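Local coordinates for protein WYL1 (Ruminococcus sp., PDB 6OAW) that serves as an accessory protein of the Type VI-D CRISPR-Cas system, where it probably modulates the RNA-targeting effector Cas13d, at residues V312-K317 with Y355-F360; Y113-L118 with L150-K155. One frame throughout, in Å; residues are numbered along the deposited sequence.

Contact 1 (V312-K317 with Y355-F360)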
loop_
_atom_site.group_PDB
_atom_site.type_symbol
_atom_site.label_atom_id
_atom_site.label_comp_id
_atom_site.label_asym_id
_atom_site.label_seq_id
_atom_site.Cartn_x
_atom_site.Cartn_y
_atom_site.Cartn_z
ATOM N N VAL B 312 -18.837 -1.801 -27.128
ATOM C CA VAL B 312 -19.067 -0.756 -26.090
ATOM C C VAL B 312 -19.137 0.611 -26.758
ATOM O O VAL B 312 -18.177 0.982 -27.404
ATOM C CB VAL B 312 -17.980 -0.766 -25.000
ATOM C CG1 VAL B 312 -18.360 0.161 -23.867
ATOM C CG2 VAL B 312 -17.762 -2.162 -24.474
ATOM N N TYR B 313 -20.258 1.313 -26.586
ATOM C CA TYR B 313 -20.415 2.721 -27.016
ATOM C C TYR B 313 -19.755 3.595 -25.954
ATOM O O TYR B 313 -20.176 3.502 -24.776
ATOM C CB TYR B 313 -21.877 3.105 -27.198
ATOM C CG TYR B 313 -22.071 4.507 -27.701
ATOM C CD1 TYR B 313 -22.047 4.783 -29.054
ATOM C CD2 TYR B 313 -22.272 5.561 -26.825
ATOM C CE1 TYR B 313 -22.201 6.072 -29.528
ATOM C CE2 TYR B 313 -22.447 6.855 -27.285
ATOM C CZ TYR B 313 -22.396 7.113 -28.640
ATOM O OH TYR B 313 -22.582 8.391 -29.110
ATOM N N LEU B 314 -18.729 4.353 -26.352
ATOM C CA LEU B 314 -18.075 5.357 -25.470
ATOM C C LEU B 314 -18.518 6.745 -25.923
ATOM O O LEU B 314 -18.503 6.990 -27.133
ATOM C CB LEU B 314 -16.556 5.243 -25.573
ATOM C CG LEU B 314 -15.968 3.883 -25.234
ATOM C CD1 LEU B 314 -14.468 3.931 -25.370
ATOM C CD2 LEU B 314 -16.330 3.462 -23.844
ATOM N N THR B 315 -18.938 7.599 -24.993
ATOM C CA THR B 315 -19.072 9.052 -25.241
ATOM C C THR B 315 -17.680 9.676 -25.190
ATOM O O THR B 315 -16.713 8.946 -24.908
ATOM C CB THR B 315 -19.979 9.727 -24.207
ATOM O OG1 THR B 315 -19.345 9.461 -22.961
ATOM C CG2 THR B 315 -21.409 9.227 -24.230
ATOM N N GLU B 316 -17.605 10.979 -25.438
ATOM C CA GLU B 316 -16.354 11.764 -25.273
ATOM C C GLU B 316 -15.887 11.610 -23.825
ATOM O O GLU B 316 -14.710 11.265 -23.612
ATOM C CB GLU B 316 -16.580 13.231 -25.634
ATOM C CG GLU B 316 -16.920 13.438 -27.092
ATOM C CD GLU B 316 -17.119 14.897 -27.441
ATOM O OE1 GLU B 316 -16.176 15.686 -27.200
ATOM O OE2 GLU B 316 -18.236 15.237 -27.887
ATOM N N LYS B 317 -16.792 11.829 -22.877
ATOM C CA LYS B 317 -16.514 11.635 -21.431
ATOM C C LYS B 317 -16.018 10.199 -21.190
ATOM O O LYS B 317 -15.097 10.027 -20.371
ATOM C CB LYS B 317 -17.760 11.978 -20.611
ATOM C CG LYS B 317 -17.673 11.598 -19.142
ATOM C CD LYS B 317 -18.633 12.342 -18.247
ATOM C CE LYS B 317 -18.913 11.569 -16.972
ATOM N NZ LYS B 317 -19.911 12.236 -16.106
ATOM N N TYR B 355 -16.485 -5.905 -15.980
ATOM C CA TYR B 355 -15.901 -5.390 -14.711
ATOM C C TYR B 355 -15.322 -3.989 -14.943
ATOM O O TYR B 355 -15.251 -3.217 -13.992
ATOM C CB TYR B 355 -14.826 -6.295 -14.094
ATOM C CG TYR B 355 -15.288 -7.633 -13.578
ATOM C CD1 TYR B 355 -16.621 -7.884 -13.301
ATOM C CD2 TYR B 355 -14.376 -8.635 -13.312
ATOM C CE1 TYR B 355 -17.031 -9.103 -12.781
ATOM C CE2 TYR B 355 -14.767 -9.862 -12.813
ATOM C CZ TYR B 355 -16.100 -10.094 -12.545
ATOM O OH TYR B 355 -16.487 -11.294 -12.021
ATOM N N TYR B 356 -14.989 -3.614 -16.177
ATOM C CA TYR B 356 -14.442 -2.259 -16.428
ATOM C C TYR B 356 -15.553 -1.228 -16.638
ATOM O O TYR B 356 -15.472 -0.115 -16.079
ATOM C CB TYR B 356 -13.534 -2.243 -17.642
ATOM C CG TYR B 356 -12.809 -0.943 -17.802
ATOM C CD1 TYR B 356 -11.787 -0.583 -16.945
ATOM C CD2 TYR B 356 -13.190 -0.029 -18.770
ATOM C CE1 TYR B 356 -11.116 0.616 -17.098
ATOM C CE2 TYR B 356 -12.550 1.191 -18.909
ATOM C CZ TYR B 356 -11.495 1.507 -18.083
ATOM O OH TYR B 356 -10.834 2.701 -18.226
ATOM N N PHE B 357 -16.546 -1.568 -17.468
ATOM C CA PHE B 357 -17.562 -0.592 -17.913
ATOM C C PHE B 357 -18.798 -0.613 -17.000
ATOM O O PHE B 357 -19.663 0.241 -17.204
ATOM C CB PHE B 357 -17.871 -0.802 -19.383
ATOM C CG PHE B 357 -16.755 -0.385 -20.294
ATOM C CD1 PHE B 357 -16.394 0.944 -20.389
ATOM C CD2 PHE B 357 -16.090 -1.320 -21.078
ATOM C CE1 PHE B 357 -15.385 1.320 -21.262
ATOM C CE2 PHE B 357 -15.061 -0.940 -21.919
ATOM C CZ PHE B 357 -14.722 0.380 -22.022
ATOM N N ASN B 358 -18.871 -1.503 -16.010
ATOM C CA ASN B 358 -20.032 -1.521 -15.084
ATOM C C ASN B 358 -20.172 -0.179 -14.344
ATOM O O ASN B 358 -21.306 0.123 -13.952
ATOM C CB ASN B 358 -20.006 -2.703 -14.113
ATOM C CG ASN B 358 -18.795 -2.754 -13.207
ATOM O OD1 ASN B 358 -18.017 -1.802 -13.166
ATOM N ND2 ASN B 358 -18.673 -3.849 -12.469
ATOM N N LYS B 359 -19.099 0.612 -14.178
ATOM C CA LYS B 359 -19.173 1.937 -13.512
ATOM C C LYS B 359 -19.338 3.087 -14.509
ATOM O O LYS B 359 -19.347 4.214 -14.089
ATOM C CB LYS B 359 -17.942 2.177 -12.646
ATOM C CG LYS B 359 -16.610 2.079 -13.386
ATOM C CD LYS B 359 -15.438 2.400 -12.559
ATOM C CE LYS B 359 -14.162 2.040 -13.268
ATOM N NZ LYS B 359 -14.153 0.604 -13.617
ATOM N N PHE B 360 -19.514 2.852 -15.800
ATOM C CA PHE B 360 -19.501 3.953 -16.802
ATOM C C PHE B 360 -20.904 4.470 -17.104
ATOM O O PHE B 360 -20.984 5.531 -17.677
ATOM C CB PHE B 360 -18.849 3.474 -18.092
ATOM C CG PHE B 360 -17.363 3.663 -18.160
ATOM C CD1 PHE B 360 -16.513 2.980 -17.301
ATOM C CD2 PHE B 360 -16.807 4.488 -19.125
ATOM C CE1 PHE B 360 -15.138 3.139 -17.405
ATOM C CE2 PHE B 360 -15.441 4.667 -19.194
ATOM C CZ PHE B 360 -14.607 3.990 -18.339
#
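Val-312 and Leu-314 meet Phe-357 in a buried, wholly apolar strand-to-helix contact in the C-terminal part of the chain, where helix 350-357 packs against one face of a three-stranded antiparallel sheet. Strand 310-314 is the middle strand, flanked by 342-346 and 364-368, and Val-312 and Leu-314 of this strand offer methyl groups to a single ring. Val-312 does so with CG1, swung anti to its backbone N (chi1 -172°), which sits 3.8 Å from the centroid of the Phe-357 ring and only 5° off the ring normal, a CH-pi contact over the face. Its other methyl, CG2, reaches the rim of the same ring at CD2, 3.9 Å away. Leu-314 approaches differently: its CD2 comes in obliquely near the outer part of the ring, 3.5 Å from Phe-357 CE1. On the face opposite Val-312, Tyr-356 places CD2 3.5 Å above the middle of the Phe-357 ring, which is thus sandwiched between a methyl and a neighbouring aromatic, probably limiting its tilt. Phe-346 of the adjacent strand meets it edge-to-face, and Phe-322 brings in helix 316-324. Replacing Phe-357 with alanine is likely to leave the methyls of Val-312 and Leu-314 without the ring they meet and Tyr-356 CD2 without its aromatic face. A type I beta turn runs from Phe-357 to Phe-360, in which Phe-360 N bonds Phe-357 O at 3.0 Å and Phe-357 CD1 lies over the face of the Phe-360 ring.

Contact 2 (Y113-L118 with L150-K155)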
loop_
_atom_site.group_PDB
_atom_site.type_symbol
_atom_site.label_atom_id
_atom_site.label_comp_id
_atom_site.label_asym_id
_atom_site.label_seq_id
_atom_site.Cartn_x
_atom_site.Cartn_y
_atom_site.Cartn_z
ATOM N N TYR B 113 26.741 -0.754 12.087
ATOM C CA TYR B 113 25.875 0.330 11.563
ATOM C C TYR B 113 24.445 -0.197 11.401
ATOM O O TYR B 113 23.513 0.544 11.748
ATOM C CB TYR B 113 26.399 0.898 10.235
ATOM C CG TYR B 113 25.364 1.627 9.408
ATOM C CD1 TYR B 113 25.060 2.962 9.659
ATOM C CD2 TYR B 113 24.659 0.998 8.394
ATOM C CE1 TYR B 113 24.116 3.655 8.917
ATOM C CE2 TYR B 113 23.699 1.674 7.652
ATOM C CZ TYR B 113 23.439 3.016 7.896
ATOM O OH TYR B 113 22.450 3.686 7.208
ATOM N N LEU B 114 24.270 -1.407 10.851
ATOM C CA LEU B 114 22.926 -2.013 10.630
ATOM C C LEU B 114 22.258 -2.365 11.978
ATOM O O LEU B 114 21.051 -2.104 12.157
ATOM C CB LEU B 114 23.047 -3.275 9.767
ATOM C CG LEU B 114 23.157 -3.063 8.259
ATOM C CD1 LEU B 114 23.479 -4.375 7.561
ATOM C CD2 LEU B 114 21.869 -2.495 7.682
ATOM N N ILE B 115 22.960 -3.057 12.859
ATOM C CA ILE B 115 22.406 -3.463 14.185
ATOM C C ILE B 115 21.902 -2.196 14.881
ATOM O O ILE B 115 20.735 -2.179 15.260
ATOM C CB ILE B 115 23.446 -4.218 15.032
ATOM C CG1 ILE B 115 23.863 -5.538 14.379
ATOM C CG2 ILE B 115 22.946 -4.431 16.445
ATOM C CD1 ILE B 115 22.726 -6.271 13.735
ATOM N N SER B 116 22.721 -1.148 14.966
ATOM C CA SER B 116 22.370 0.103 15.680
ATOM C C SER B 116 21.140 0.775 15.060
ATOM O O SER B 116 20.363 1.339 15.824
ATOM C CB SER B 116 23.514 1.071 15.752
ATOM O OG SER B 116 23.034 2.373 16.065
ATOM N N LYS B 117 20.994 0.780 13.734
ATOM C CA LYS B 117 19.888 1.510 13.054
ATOM C C LYS B 117 18.607 0.670 13.177
ATOM O O LYS B 117 17.513 1.269 13.322
ATOM C CB LYS B 117 20.311 1.862 11.621
ATOM C CG LYS B 117 19.208 2.109 10.600
ATOM C CD LYS B 117 19.718 2.807 9.309
ATOM N N LEU B 118 18.715 -0.656 13.135
ATOM C CA LEU B 118 17.537 -1.537 13.334
ATOM C C LEU B 118 17.093 -1.477 14.812
ATOM O O LEU B 118 15.888 -1.389 15.050
ATOM C CB LEU B 118 17.849 -2.960 12.858
ATOM C CG LEU B 118 18.023 -3.120 11.341
ATOM C CD1 LEU B 118 18.482 -4.525 10.995
ATOM C CD2 LEU B 118 16.745 -2.762 10.591
ATOM N N LEU B 150 19.155 -17.238 15.897
ATOM C CA LEU B 150 18.567 -15.868 15.894
ATOM C C LEU B 150 19.606 -14.881 16.447
ATOM O O LEU B 150 19.222 -13.941 17.190
ATOM C CB LEU B 150 17.294 -15.891 16.752
ATOM C CG LEU B 150 16.071 -16.506 16.066
ATOM C CD1 LEU B 150 14.932 -16.732 17.056
ATOM C CD2 LEU B 150 15.611 -15.619 14.922
ATOM N N TYR B 151 20.882 -15.125 16.149
ATOM C CA TYR B 151 22.024 -14.368 16.719
ATOM C C TYR B 151 21.758 -12.856 16.623
ATOM O O TYR B 151 21.810 -12.164 17.639
ATOM C CB TYR B 151 23.319 -14.800 16.019
ATOM C CG TYR B 151 24.580 -14.152 16.539
ATOM C CD1 TYR B 151 25.067 -14.412 17.812
ATOM C CD2 TYR B 151 25.292 -13.274 15.734
ATOM C CE1 TYR B 151 26.214 -13.790 18.278
ATOM C CE2 TYR B 151 26.438 -12.647 16.178
ATOM C CZ TYR B 151 26.901 -12.908 17.455
ATOM O OH TYR B 151 28.024 -12.262 17.876
ATOM N N TYR B 152 21.485 -12.345 15.422
ATOM C CA TYR B 152 21.408 -10.888 15.154
ATOM C C TYR B 152 20.090 -10.318 15.685
ATOM O O TYR B 152 20.071 -9.147 16.086
ATOM C CB TYR B 152 21.620 -10.608 13.667
ATOM C CG TYR B 152 22.999 -10.981 13.197
ATOM C CD1 TYR B 152 24.108 -10.236 13.563
ATOM C CD2 TYR B 152 23.199 -12.105 12.418
ATOM C CE1 TYR B 152 25.388 -10.588 13.142
ATOM C CE2 TYR B 152 24.468 -12.487 12.014
ATOM C CZ TYR B 152 25.567 -11.726 12.369
ATOM O OH TYR B 152 26.794 -12.133 11.914
ATOM N N GLU B 153 19.015 -11.107 15.683
ATOM C CA GLU B 153 17.703 -10.678 16.226
ATOM C C GLU B 153 17.851 -10.444 17.739
ATOM O O GLU B 153 17.373 -9.414 18.241
ATOM C CB GLU B 153 16.629 -11.709 15.864
ATOM C CG GLU B 153 16.282 -11.712 14.382
ATOM C CD GLU B 153 17.194 -12.524 13.468
ATOM O OE1 GLU B 153 18.042 -13.270 14.005
ATOM O OE2 GLU B 153 17.044 -12.432 12.203
ATOM N N ASN B 154 18.544 -11.338 18.429
ATOM C CA ASN B 154 18.806 -11.234 19.896
ATOM C C ASN B 154 19.503 -9.898 20.214
ATOM O O ASN B 154 19.161 -9.276 21.245
ATOM C CB ASN B 154 19.584 -12.451 20.406
ATOM C CG ASN B 154 18.672 -13.620 20.701
ATOM O OD1 ASN B 154 17.860 -13.542 21.609
ATOM N ND2 ASN B 154 18.782 -14.694 19.936
ATOM N N LYS B 155 20.409 -9.452 19.343
ATOM C CA LYS B 155 21.175 -8.195 19.523
ATOM C C LYS B 155 20.288 -6.995 19.191
ATOM O O LYS B 155 20.242 -6.054 19.995
ATOM C CB LYS B 155 22.431 -8.192 18.646
ATOM C CG LYS B 155 23.610 -9.020 19.160
ATOM C CD LYS B 155 24.802 -8.917 18.215
ATOM C CE LYS B 155 25.912 -9.901 18.515
ATOM N NZ LYS B 155 27.121 -9.209 19.005
#
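Ile-115 bends its longer branch through two successive turns, chi1 -64° and chi2 -39°, and Tyr-152 sets its ring beside its own backbone N (chi1 -65°); together these torsions bring Ile-115 CD1 to the tyrosine ring. The methyl stands 4.2 Å from Tyr-152 CD1, arriving obliquely. The second branch of the isoleucine serves a different neighbour: Ile-115 CG2 lies 4.4 Å from Lys-155 CB, so the lysine takes part through the root of its side chain while its amine leads away from 113-118. One forked residue therefore spans two positions of helix 151-156 that are three residues apart, and the two helices pack side against side near the surface of the N-terminal half of the chain. Ile-95 of helix 92-96 touches both Ile-115 and Tyr-152, and Val-156 continues the apolar seam beyond Lys-155. Within its own helix Tyr-151 lays CD2 3.6 Å above the middle of the Tyr-152 ring, which may limit its turning, and the Tyr-152 hydroxyl has a weak hydrogen bond with Lys-111 of helix 104-122. The buried polar groups of the short helix turn elsewhere: Glu-153 accepts the backbone N-H groups of Val-91 and Glu-92 on a single oxygen, OE2, and Asn-154 ND2 makes a weak, bent bond back to Leu-150 O, 2.9 Å long. Across the two segments no hydrogen bond forms, so the contact of Ile-115 with Tyr-152 and Lys-155 probably rests on van der Waals packing and partial shielding from water, not on any directed polar link.

Contacts 1 and 2 illustrate how similar apolar chemistry adapts to its surroundings. Contact 1 is buried and joins strand to helix, with methyls packed on one ring, one of them squarely over its face; contact 2 lies at the surface and joins helix to helix, with looser approaches and a lysine at its margin. Neither relies on a hydrogen bond across its segments. They share no helix or strand, follow one another along the chain, and lie on opposite sides of its centre. The centres of contact 1 and contact 2 are about 54 Å apart, and their nearest atoms about 39 Å apart. Both nevertheless adjoin the second subunit, through Asn-358 and Lys-359 in the one and through Tyr-113, Leu-114 and Lys-117 in the other.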